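Side-chain contacts in tail spike protein (Acinetobacter phage vB_AbaP_AS12, PDB 6EU4), which probably recognises and degrades capsular polysaccharide of its Acinetobacter baumannii host, as related trimeric phage tailspikes do: residues 74-78 with 79-83; 315-319 with 320-324; 492-496 with 497-501. All coordinates share one frame; numbering follows the deposited sequence.

Contact 1: residues 74-78 with 79-83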
loop_
_atom_site.group_PDB
_atom_site.type_symbol
_atom_site.label_atom_id
_atom_site.label_comp_id
_atom_site.label_asym_id
_atom_site.label_seq_id
_atom_site.Cartn_x
_atom_site.Cartn_y
_atom_site.Cartn_z
ATOM N N PHE A 74 27.027 7.414 -40.557
ATOM C CA PHE A 74 26.816 6.529 -39.420
ATOM C C PHE A 74 26.929 5.072 -39.878
ATOM O O PHE A 74 28.042 4.541 -39.937
ATOM C CB PHE A 74 25.472 6.880 -38.772
ATOM C CG PHE A 74 25.035 5.947 -37.683
ATOM C CD1 PHE A 74 25.957 5.281 -36.886
ATOM C CD2 PHE A 74 23.686 5.738 -37.456
ATOM C CE1 PHE A 74 25.536 4.408 -35.898
ATOM C CE2 PHE A 74 23.257 4.870 -36.465
ATOM C CZ PHE A 74 24.187 4.204 -35.682
ATOM N N LEU A 75 25.822 4.411 -40.242
ATOM C CA LEU A 75 25.921 2.985 -40.558
ATOM C C LEU A 75 26.563 2.694 -41.910
ATOM O O LEU A 75 27.075 1.586 -42.107
ATOM C CB LEU A 75 24.541 2.326 -40.513
ATOM C CG LEU A 75 23.912 2.244 -39.116
ATOM C CD1 LEU A 75 22.627 1.474 -39.185
ATOM C CD2 LEU A 75 24.833 1.599 -38.091
ATOM N N CYS A 76 26.548 3.631 -42.851
ATOM C CA CYS A 76 27.122 3.374 -44.168
ATOM C C CYS A 76 27.788 4.652 -44.658
ATOM O O CYS A 76 27.104 5.630 -44.968
ATOM C CB CYS A 76 26.054 2.891 -45.148
ATOM S SG CYS A 76 26.712 2.531 -46.800
ATOM N N ILE A 77 29.115 4.644 -44.715
ATOM C CA ILE A 77 29.897 5.824 -45.068
ATOM C C ILE A 77 30.668 5.469 -46.334
ATOM O O ILE A 77 31.650 4.716 -46.296
ATOM C CB ILE A 77 30.819 6.273 -43.929
ATOM C CG1 ILE A 77 29.953 6.664 -42.710
ATOM C CG2 ILE A 77 31.714 7.439 -44.391
ATOM C CD1 ILE A 77 30.730 6.988 -41.418
ATOM N N ASN A 78 30.193 5.988 -47.465
ATOM C CA ASN A 78 30.754 5.686 -48.784
ATOM C C ASN A 78 30.861 4.178 -49.014
ATOM O O ASN A 78 31.854 3.673 -49.546
ATOM C CB ASN A 78 32.115 6.362 -48.969
ATOM C CG ASN A 78 32.089 7.836 -48.608
ATOM O OD1 ASN A 78 32.839 8.282 -47.736
ATOM N ND2 ASN A 78 31.215 8.598 -49.259
ATOM N N GLY A 79 29.815 3.453 -48.619
ATOM C CA GLY A 79 29.762 2.020 -48.801
ATOM C C GLY A 79 30.331 1.210 -47.655
ATOM O O GLY A 79 30.134 -0.011 -47.628
ATOM N N TRP A 80 31.034 1.844 -46.719
ATOM C CA TRP A 80 31.653 1.148 -45.596
ATOM C C TRP A 80 30.624 1.004 -44.479
ATOM O O TRP A 80 30.249 1.990 -43.828
ATOM C CB TRP A 80 32.894 1.900 -45.126
ATOM C CG TRP A 80 34.020 1.811 -46.106
ATOM C CD1 TRP A 80 34.283 2.671 -47.131
ATOM C CD2 TRP A 80 35.033 0.800 -46.159
ATOM N NE1 TRP A 80 35.395 2.260 -47.817
ATOM C CE2 TRP A 80 35.882 1.118 -47.238
ATOM C CE3 TRP A 80 35.311 -0.337 -45.396
ATOM C CZ2 TRP A 80 36.976 0.328 -47.589
ATOM C CZ3 TRP A 80 36.412 -1.120 -45.741
ATOM C CH2 TRP A 80 37.231 -0.776 -46.824
ATOM N N VAL A 81 30.183 -0.226 -44.245
ATOM C CA VAL A 81 29.097 -0.500 -43.308
ATOM C C VAL A 81 29.660 -0.803 -41.927
ATOM O O VAL A 81 30.577 -1.619 -41.774
ATOM C CB VAL A 81 28.222 -1.656 -43.818
ATOM C CG1 VAL A 81 27.138 -2.002 -42.810
ATOM C CG2 VAL A 81 27.591 -1.262 -45.143
ATOM N N LEU A 82 29.087 -0.160 -40.912
ATOM C CA LEU A 82 29.561 -0.331 -39.547
ATOM C C LEU A 82 29.211 -1.714 -39.010
ATOM O O LEU A 82 28.065 -2.156 -39.095
ATOM C CB LEU A 82 28.950 0.739 -38.649
ATOM C CG LEU A 82 29.415 0.718 -37.189
ATOM C CD1 LEU A 82 30.933 0.914 -37.090
ATOM C CD2 LEU A 82 28.678 1.791 -36.404
ATOM N N GLN A 83 30.198 -2.385 -38.435
ATOM C CA GLN A 83 29.992 -3.688 -37.811
ATOM C C GLN A 83 29.567 -3.449 -36.369
ATOM O O GLN A 83 30.368 -3.002 -35.548
ATOM C CB GLN A 83 31.266 -4.527 -37.882
ATOM C CG GLN A 83 31.630 -4.946 -39.273
ATOM C CD GLN A 83 30.629 -5.925 -39.821
ATOM O OE1 GLN A 83 29.645 -5.531 -40.455
ATOM N NE2 GLN A 83 30.858 -7.220 -39.559
#
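L82 supplies the apolar centre: its CD2 methyl lies 4.1 Å from F74 CE1, meeting that ring at a slant, and 4.2 Å from L75 CD2. The same L75 methyl sits 3.6 Å above one face of the F74 ring, offset toward the rim. With CG anti to the backbone N (chi1 -177°), L82 extends toward F74 and L75, just ahead of strand 76-77. C76 and V81 form an antiparallel non-hydrogen-bonded pair, and C76 SG is 4.2 Å from V81 CG2. The polar frame is backbone: L82 N donates to L75 O, and I77 and W80 bond reciprocally, W80 N to I77 O and I77 N to W80 O each at 3.0 Å. These two close the type I' turn of a tight beta hairpin; G79, at phi 90°, is the turn's third residue. I77 O also lies in plane at the edge of the W80 indole, 3.4 Å from W80 CD1. Strand 80-82 pairs antiparallel with strand 59-63, V81 bonding to I62, which leaves 76-77 at the sheet's edge within this chain; R61 donates to F74 O and W80 O. F74 rests on helix 106-113; L75 and V81 pack on A52 of the second subunit.

Contact 2: residues 315-319 with 320-324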
loop_
_atom_site.group_PDB
_atom_site.type_symbol
_atom_site.label_atom_id
_atom_site.label_comp_id
_atom_site.label_asym_id
_atom_site.label_seq_id
_atom_site.Cartn_x
_atom_site.Cartn_y
_atom_site.Cartn_z
ATOM N N PHE A 315 0.347 18.958 -4.744
ATOM C CA PHE A 315 -0.356 18.022 -5.618
ATOM C C PHE A 315 -1.658 18.633 -6.104
ATOM O O PHE A 315 -2.527 18.996 -5.295
ATOM C CB PHE A 315 -0.701 16.722 -4.882
ATOM C CG PHE A 315 0.449 16.088 -4.140
ATOM C CD1 PHE A 315 1.424 15.372 -4.825
ATOM C CD2 PHE A 315 0.507 16.120 -2.747
ATOM C CE1 PHE A 315 2.464 14.767 -4.137
ATOM C CE2 PHE A 315 1.551 15.530 -2.056
ATOM C CZ PHE A 315 2.526 14.843 -2.748
ATOM N N LYS A 316 -1.818 18.692 -7.411
ATOM C CA LYS A 316 -3.088 19.008 -8.046
ATOM C C LYS A 316 -3.550 17.723 -8.724
ATOM O O LYS A 316 -2.882 17.228 -9.641
ATOM C CB LYS A 316 -2.947 20.143 -9.049
ATOM C CG LYS A 316 -4.247 20.411 -9.795
ATOM C CD LYS A 316 -4.109 21.557 -10.801
ATOM C CE LYS A 316 -5.398 21.830 -11.499
ATOM N NZ LYS A 316 -5.243 22.982 -12.463
ATOM N N ILE A 317 -4.669 17.168 -8.252
ATOM C CA ILE A 317 -5.127 15.841 -8.680
ATOM C C ILE A 317 -6.584 15.952 -9.097
ATOM O O ILE A 317 -7.473 16.144 -8.255
ATOM C CB ILE A 317 -4.926 14.788 -7.581
ATOM C CG1 ILE A 317 -3.453 14.804 -7.145
ATOM C CG2 ILE A 317 -5.323 13.413 -8.101
ATOM C CD1 ILE A 317 -3.051 13.719 -6.159
ATOM N N VAL A 318 -6.826 15.827 -10.396
ATOM C CA VAL A 318 -8.122 16.079 -11.000
ATOM C C VAL A 318 -8.578 14.823 -11.739
ATOM O O VAL A 318 -7.834 14.269 -12.557
ATOM C CB VAL A 318 -8.054 17.299 -11.938
ATOM C CG1 VAL A 318 -9.355 17.501 -12.656
ATOM C CG2 VAL A 318 -7.676 18.552 -11.122
ATOM N N TYR A 319 -9.800 14.388 -11.449
ATOM C CA TYR A 319 -10.421 13.202 -12.057
ATOM C C TYR A 319 -9.447 12.020 -12.146
ATOM O O TYR A 319 -9.321 11.352 -13.176
ATOM C CB TYR A 319 -11.002 13.542 -13.423
ATOM C CG TYR A 319 -12.141 14.535 -13.324
ATOM C CD1 TYR A 319 -13.277 14.249 -12.578
ATOM C CD2 TYR A 319 -12.089 15.743 -14.001
ATOM C CE1 TYR A 319 -14.322 15.166 -12.478
ATOM C CE2 TYR A 319 -13.125 16.653 -13.920
ATOM C CZ TYR A 319 -14.234 16.362 -13.148
ATOM O OH TYR A 319 -15.276 17.270 -13.069
ATOM N N SER A 320 -8.827 11.702 -11.007
ATOM C CA SER A 320 -7.784 10.695 -10.909
ATOM C C SER A 320 -8.062 9.799 -9.715
ATOM O O SER A 320 -8.856 10.142 -8.837
ATOM C CB SER A 320 -6.397 11.334 -10.735
ATOM O OG SER A 320 -6.100 12.219 -11.800
ATOM N N ASN A 321 -7.384 8.652 -9.652
ATOM C CA ASN A 321 -7.352 7.895 -8.400
ATOM C C ASN A 321 -5.923 7.430 -8.153
ATOM O O ASN A 321 -5.313 6.773 -9.003
ATOM C CB ASN A 321 -8.393 6.749 -8.390
ATOM C CG ASN A 321 -8.027 5.540 -9.252
ATOM O OD1 ASN A 321 -8.021 5.589 -10.488
ATOM N ND2 ASN A 321 -7.820 4.404 -8.582
ATOM N N VAL A 322 -5.390 7.830 -6.998
ATOM C CA VAL A 322 -3.966 7.802 -6.681
ATOM C C VAL A 322 -3.795 7.275 -5.266
ATOM O O VAL A 322 -4.529 7.676 -4.357
ATOM C CB VAL A 322 -3.326 9.204 -6.768
ATOM C CG1 VAL A 322 -1.860 9.178 -6.349
ATOM C CG2 VAL A 322 -3.496 9.811 -8.175
ATOM N N THR A 323 -2.806 6.402 -5.080
ATOM C CA THR A 323 -2.385 5.947 -3.761
ATOM C C THR A 323 -0.948 6.381 -3.549
ATOM O O THR A 323 -0.095 6.122 -4.412
ATOM C CB THR A 323 -2.455 4.421 -3.616
ATOM O OG1 THR A 323 -3.790 3.949 -3.823
ATOM C CG2 THR A 323 -2.020 3.995 -2.222
HETATM N N MSE A 324 -0.683 7.021 -2.405
HETATM C CA MSE A 324 0.654 7.440 -2.020
HETATM C C MSE A 324 1.079 6.621 -0.809
HETATM O O MSE A 324 0.472 6.727 0.259
HETATM C CB MSE A 324 0.694 8.937 -1.686
HETATM C CG MSE A 324 0.173 9.811 -2.751
HETATM SE SE MSE A 324 0.507 11.671 -2.228
HETATM C CE MSE A 324 -0.523 12.484 -3.648
#
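M324, a selenomethionine, reaches F315 and I317 across the turn, and its chain can be followed atom by atom. From CB the chain leaves with CG anti to the carbonyl carbon and stays extended beyond CG, which spans the gap between the two strands; CB and CG act as spacer. SE is the first atom to meet a partner: it stands over a face of the F315 ring, 4.1 Å from the ring centroid and 22° off the normal, a Met-aromatic contact with selenium in place of sulfur. CE, the tip, is more central still. It lies 3.6 Å from the F315 centroid and only 7° off the normal, a CH-pi contact. The same methyl meets I317 CD1 tip to tip at 3.8 Å, so it sits in the corner formed by the ring face and the isoleucine tip. Closer to the turn, the other branch of I317 takes over: CG2 touches V322 CG2 at 4.0 Å and S320 CB at 3.5 Å. There the lining becomes polar. S320 OG donates to V318 O over 2.8 Å, approaching from above the carbonyl plane, and accepts from M291 N, so this buried hydroxyl both donates and accepts. Y319, with positive phi, turns the chain. The N-to-C directions of 315-318 and 321-324 differ by 144°, roughly antiparallel, with axes 8.5 Å apart and no shared backbone hydrogen bond; they meet through side chains, as in a beta-arch. Each pairs in parallel with neighbouring rungs of what fits a beta-helix: 311-318 with 284-304 and 336-341, and 321-334 with 284-304, 344-348 and 351-355. F315 also meets other interior rings, W286 obliquely and F337 edge-to-face, while N321 and T323 bond to the second subunit.

Contact 3: residues 492-496 with 497-501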
loop_
_atom_site.group_PDB
_atom_site.type_symbol
_atom_site.label_atom_id
_atom_site.label_comp_id
_atom_site.label_asym_id
_atom_site.label_seq_id
_atom_site.Cartn_x
_atom_site.Cartn_y
_atom_site.Cartn_z
ATOM N N GLY A 492 -26.869 21.926 20.750
ATOM C CA GLY A 492 -26.126 22.133 19.514
ATOM C C GLY A 492 -24.906 21.241 19.364
ATOM O O GLY A 492 -24.514 20.904 18.242
ATOM N N SER A 493 -24.306 20.834 20.480
ATOM C CA SER A 493 -23.011 20.167 20.450
ATOM C C SER A 493 -23.095 18.662 20.655
ATOM O O SER A 493 -22.171 17.945 20.257
ATOM C CB SER A 493 -22.089 20.763 21.519
ATOM O OG SER A 493 -22.617 20.620 22.824
ATOM N N LEU A 494 -24.165 18.165 21.264
ATOM C CA LEU A 494 -24.329 16.743 21.506
ATOM C C LEU A 494 -25.742 16.312 21.127
ATOM O O LEU A 494 -26.692 17.093 21.240
ATOM C CB LEU A 494 -24.064 16.394 22.977
ATOM C CG LEU A 494 -22.668 16.661 23.547
ATOM C CD1 LEU A 494 -22.696 16.528 25.050
ATOM C CD2 LEU A 494 -21.643 15.710 22.943
ATOM N N GLY A 495 -25.864 15.073 20.648
ATOM C CA GLY A 495 -27.157 14.484 20.343
ATOM C C GLY A 495 -27.602 13.594 21.490
ATOM O O GLY A 495 -27.835 14.066 22.610
ATOM N N ASN A 496 -27.728 12.301 21.217
ATOM C CA ASN A 496 -27.943 11.323 22.271
ATOM C C ASN A 496 -26.602 11.049 22.931
ATOM O O ASN A 496 -25.684 10.563 22.263
ATOM C CB ASN A 496 -28.534 10.048 21.682
ATOM C CG ASN A 496 -29.842 10.297 20.963
ATOM O OD1 ASN A 496 -30.866 10.546 21.579
ATOM N ND2 ASN A 496 -29.813 10.217 19.649
ATOM N N ALA A 497 -26.482 11.353 24.227
ATOM C CA ALA A 497 -25.192 11.280 24.911
ATOM C C ALA A 497 -25.396 11.099 26.412
ATOM O O ALA A 497 -26.309 11.673 26.998
ATOM C CB ALA A 497 -24.363 12.553 24.664
ATOM N N VAL A 498 -24.486 10.354 27.036
ATOM C CA VAL A 498 -24.429 10.243 28.492
ATOM C C VAL A 498 -23.399 11.229 29.030
ATOM O O VAL A 498 -22.267 11.301 28.526
ATOM C CB VAL A 498 -24.082 8.811 28.933
ATOM C CG1 VAL A 498 -24.056 8.736 30.458
ATOM C CG2 VAL A 498 -25.072 7.794 28.328
ATOM N N LEU A 499 -23.794 11.968 30.067
ATOM C CA LEU A 499 -23.005 12.992 30.727
ATOM C C LEU A 499 -22.817 12.625 32.192
ATOM O O LEU A 499 -23.693 12.013 32.820
ATOM C CB LEU A 499 -23.700 14.361 30.641
ATOM C CG LEU A 499 -24.421 14.671 29.317
ATOM C CD1 LEU A 499 -25.234 15.930 29.451
ATOM C CD2 LEU A 499 -23.408 14.780 28.192
ATOM N N VAL A 500 -21.689 13.030 32.754
ATOM C CA VAL A 500 -21.472 12.931 34.191
ATOM C C VAL A 500 -21.023 14.288 34.703
ATOM O O VAL A 500 -20.194 14.956 34.079
ATOM C CB VAL A 500 -20.457 11.825 34.575
ATOM C CG1 VAL A 500 -19.088 12.049 33.921
ATOM C CG2 VAL A 500 -20.329 11.745 36.089
ATOM N N GLN A 501 -21.593 14.708 35.824
ATOM C CA GLN A 501 -21.112 15.882 36.551
ATOM C C GLN A 501 -20.692 15.399 37.930
ATOM O O GLN A 501 -21.537 15.143 38.793
ATOM C CB GLN A 501 -22.170 16.977 36.648
ATOM C CG GLN A 501 -21.690 18.196 37.441
ATOM C CD GLN A 501 -20.361 18.711 36.952
ATOM O OE1 GLN A 501 -19.313 18.328 37.473
ATOM N NE2 GLN A 501 -20.386 19.579 35.945
#
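L494 and L499 bring their methyls together at the apolar heart of this bend, with CD1 of L494 3.7 Å from CD2 of L499 and the two side chains crossing obliquely. The small residue between them completes the group: A497 CB is 4.2 Å from L494 CB and 4.3 Å from L494 CD1, while L499 CD2 also comes within 4.3 Å of A497 CB. The chain therefore folds back so that a leucine of the loop covers the same side of strand 496-501 from which A497 and L499 project. L499 reaches this place with CG beside the backbone N but rotated somewhat from the staggered position (chi1 -38°), and it packs also on L490.

Hydrogen bonding contributes nothing between 492-496 and 497-501; the polar groups are engaged with other parts of the trimer. G495, whose psi of -116° reflects the sharp change of direction, gives its O to Q524 NE2, and its N donates to S476 OG of the second subunit. N496 directs its amide away from the leucines: OD1 accepts from S526 N, and ND2 makes a weak bond to T477 O of the second subunit.

Backbone pairing is the third kind. A497 and L499 bond to Q524 and V522 of strand 520-526, and N496 with A497 enters an antiparallel ladder with the second subunit, carrying the sheet across the interface.

Chemically, then, the contact within 492-501 is apolar, made of methyl and methylene groups, whereas the polar bonds around it go to the rest of the sheet and to the second subunit.

Overall arrangement
The three contacts follow one another along an elongated chain, with contacts 1 and 3 on opposite sides of its centre, their own centres about 88 Å apart. None touches another and none shares a strand. All three are largely buried, and all reach the second subunit; among the touching residues only Y319, at the turn of contact 2, is exposed. Chemistry follows the fold. In contact 1 neighbouring strands are paired, so backbone bonds dominate. Contact 2, near the middle of the chain, joins strands on different faces of the beta-helix, and between these two strands apolar side chains, not backbone bonds, make most of the contact. Contact 3 sets a loop against one strand, by apolar side chains alone.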